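Local coordinates for protein alpha-L-arabinofuranosidase B (Aspergillus kawachii, PDB 6SXT) that hydrolyses terminal non-reducing alpha-L-arabinofuranosyl residues from arabinoxylan of plant hemicellulose, and from arabinan and arabinogalactan, at residues His19-Leu25 with Phe290-Val294. Numbering follows the deposited sequence.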
loop_
_atom_site.group_PDB
_atom_site.type_symbol
_atom_site.label_atom_id
_atom_site.label_comp_id
_atom_site.label_asym_id
_atom_site.label_seq_id
_atom_site.Cartn_x
_atom_site.Cartn_y
_atom_site.Cartn_z
ATOM N N HIS A 19 14.868 -4.732 1.233
ATOM C CA HIS A 19 14.006 -3.785 0.488
ATOM C C HIS A 19 13.388 -2.758 1.446
ATOM O O HIS A 19 12.725 -3.148 2.415
ATOM C CB HIS A 19 12.871 -4.549 -0.134
ATOM C CG HIS A 19 13.290 -5.566 -1.128
ATOM N ND1 HIS A 19 12.975 -6.909 -0.977
ATOM C CD2 HIS A 19 13.978 -5.432 -2.267
ATOM C CE1 HIS A 19 13.458 -7.572 -2.011
ATOM N NE2 HIS A 19 14.068 -6.714 -2.846
ATOM N N SER A 20 13.566 -1.474 1.184
ATOM C CA SER A 20 12.880 -0.444 1.989
ATOM C C SER A 20 12.854 0.857 1.227
ATOM O O SER A 20 13.884 1.255 0.666
ATOM C CB SER A 20 13.572 -0.194 3.339
ATOM O OG SER A 20 12.838 0.801 4.048
ATOM N N THR A 21 11.712 1.545 1.277
ATOM C CA THR A 21 11.594 2.910 0.769
ATOM C C THR A 21 11.812 3.916 1.882
ATOM O O THR A 21 11.862 5.105 1.580
ATOM C CB THR A 21 10.288 3.102 0.003
ATOM O OG1 THR A 21 9.216 2.815 0.920
ATOM C CG2 THR A 21 10.201 2.235 -1.223
ATOM N N THR A 22 11.852 3.477 3.128
ATOM C CA THR A 22 12.000 4.385 4.276
ATOM C C THR A 22 13.449 4.566 4.705
ATOM O O THR A 22 13.775 5.668 5.163
ATOM C CB THR A 22 11.098 3.992 5.431
ATOM O OG1 THR A 22 11.563 2.732 5.894
ATOM C CG2 THR A 22 9.638 3.950 5.008
ATOM N N ARG A 23 14.255 3.508 4.694
ATOM C CA ARG A 23 15.598 3.591 5.314
ATOM C C ARG A 23 16.557 2.552 4.786
ATOM O O ARG A 23 16.169 1.494 4.256
ATOM C CB ARG A 23 15.491 3.486 6.829
ATOM C CG ARG A 23 14.979 2.146 7.339
ATOM C CD ARG A 23 15.151 2.093 8.844
ATOM N NE ARG A 23 14.715 0.834 9.421
ATOM C CZ ARG A 23 15.331 0.247 10.448
ATOM N NH1 ARG A 23 16.409 0.777 11.013
ATOM N NH2 ARG A 23 14.857 -0.903 10.884
ATOM N N ALA A 24 17.836 2.855 4.948
ATOM C CA ALA A 24 18.888 1.855 4.785
ATOM C C ALA A 24 18.749 0.753 5.824
ATOM O O ALA A 24 18.421 1.056 7.011
ATOM C CB ALA A 24 20.242 2.558 4.947
ATOM N N LEU A 25 19.032 -0.480 5.423
ATOM C CA LEU A 25 18.936 -1.634 6.339
ATOM C C LEU A 25 20.311 -2.168 6.708
ATOM O O LEU A 25 20.399 -3.171 7.435
ATOM C CB LEU A 25 18.043 -2.687 5.680
ATOM C CG LEU A 25 16.615 -2.207 5.452
ATOM C CD1 LEU A 25 15.840 -3.243 4.671
ATOM C CD2 LEU A 25 15.915 -1.870 6.743
ATOM N N PHE A 290 3.736 -1.722 2.776
ATOM C CA PHE A 290 5.080 -2.243 3.088
ATOM C C PHE A 290 6.023 -1.082 3.345
ATOM O O PHE A 290 6.100 -0.142 2.521
ATOM C CB PHE A 290 5.583 -3.075 1.912
ATOM C CG PHE A 290 6.982 -3.619 2.014
ATOM C CD1 PHE A 290 7.213 -4.888 2.488
ATOM C CD2 PHE A 290 8.062 -2.882 1.546
ATOM C CE1 PHE A 290 8.480 -5.451 2.513
ATOM C CE2 PHE A 290 9.348 -3.425 1.589
ATOM C CZ PHE A 290 9.554 -4.718 2.065
ATOM N N TYR A 291 6.739 -1.130 4.467
ATOM C CA TYR A 291 7.736 -0.070 4.781
ATOM C C TYR A 291 9.170 -0.594 4.593
ATOM O O TYR A 291 10.039 0.156 4.109
ATOM C CB TYR A 291 7.522 0.397 6.229
ATOM C CG TYR A 291 6.181 1.065 6.429
ATOM C CD1 TYR A 291 5.893 2.328 5.944
ATOM C CD2 TYR A 291 5.174 0.424 7.127
ATOM C CE1 TYR A 291 4.666 2.938 6.138
ATOM C CE2 TYR A 291 3.953 1.020 7.311
ATOM C CZ TYR A 291 3.684 2.270 6.834
ATOM O OH TYR A 291 2.469 2.875 7.056
ATOM N N GLU A 292 9.472 -1.788 5.079
ATOM C CA GLU A 292 10.804 -2.387 4.991
ATOM C C GLU A 292 10.677 -3.896 5.139
ATOM O O GLU A 292 9.693 -4.360 5.747
ATOM C CB GLU A 292 11.766 -1.828 6.057
ATOM C CG GLU A 292 11.341 -2.102 7.495
ATOM C CD GLU A 292 12.304 -1.527 8.528
ATOM O OE1 GLU A 292 12.278 -0.300 8.676
ATOM O OE2 GLU A 292 13.116 -2.292 9.077
ATOM N N GLY A 293 11.651 -4.610 4.628
ATOM C CA GLY A 293 11.661 -6.057 4.834
ATOM C C GLY A 293 12.891 -6.660 4.197
ATOM O O GLY A 293 13.563 -6.019 3.383
ATOM N N VAL A 294 13.136 -7.910 4.569
ATOM C CA VAL A 294 14.288 -8.654 4.048
ATOM C C VAL A 294 13.916 -10.118 3.865
ATOM O O VAL A 294 12.974 -10.601 4.490
ATOM C CB VAL A 294 15.523 -8.538 4.928
ATOM C CG1 VAL A 294 15.895 -7.119 5.338
ATOM C CG2 VAL A 294 15.430 -9.459 6.134
#
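In the antiparallel beta sheet of the concanavalin-like catalytic domain, His19 of strand 15-20 pairs with Gly293 of strand 288-296 near the end of strand 15-20, where the backbone turns away towards Leu25. Two backbone bonds define this hydrogen-bonded pair: His19 N reaches Gly293 O at 2.8 Å, and Gly293 N returns to His19 O at 2.9 Å with a more bent N-H...O angle of 142°. The same His19 O lies 3.5 Å from Phe290 CE2, at the edge of that ring and near its plane, and also receives a CA-H...O contact from Glu292.

Ser20 then organises the turn. With OG anti to the backbone N (chi1 -180°), its hydroxyl donates to Tyr291 O at 2.9 Å and accepts from the backbone N of Thr22 and of Arg23, the pattern of an ST turn within an ST motif. One oxygen thus ties the turn to the neighbouring strand.

Beyond the turn, Arg23 extends from CG to NE and grips Glu292 side-on. Arg23 NE meets Glu292 OE1 at 2.8 Å, close to the guanidinium plane, while Arg23 NH2 reaches the syn lone pair of Glu292 OE2 at 2.9 Å; the guanidinium and carboxylate planes are 37° apart, so the side-on, two-bond salt bridge is twisted. Leu25 places CD2 3.7 Å from Glu292 OE2 and CD1 3.9 Å from Val294 CG1, adding an apolar neighbour beside the ion pair.

Tyr317 OH and Tyr148 OH bond to Glu292 OE1 and OE2, respectively, and Asn311 OD1 takes Arg23 NH1. Both carboxylate oxygens therefore have an arginine and a tyrosine partner in a buried setting, an arrangement that fixes the carboxylate's rotation and probably favours its ionised form.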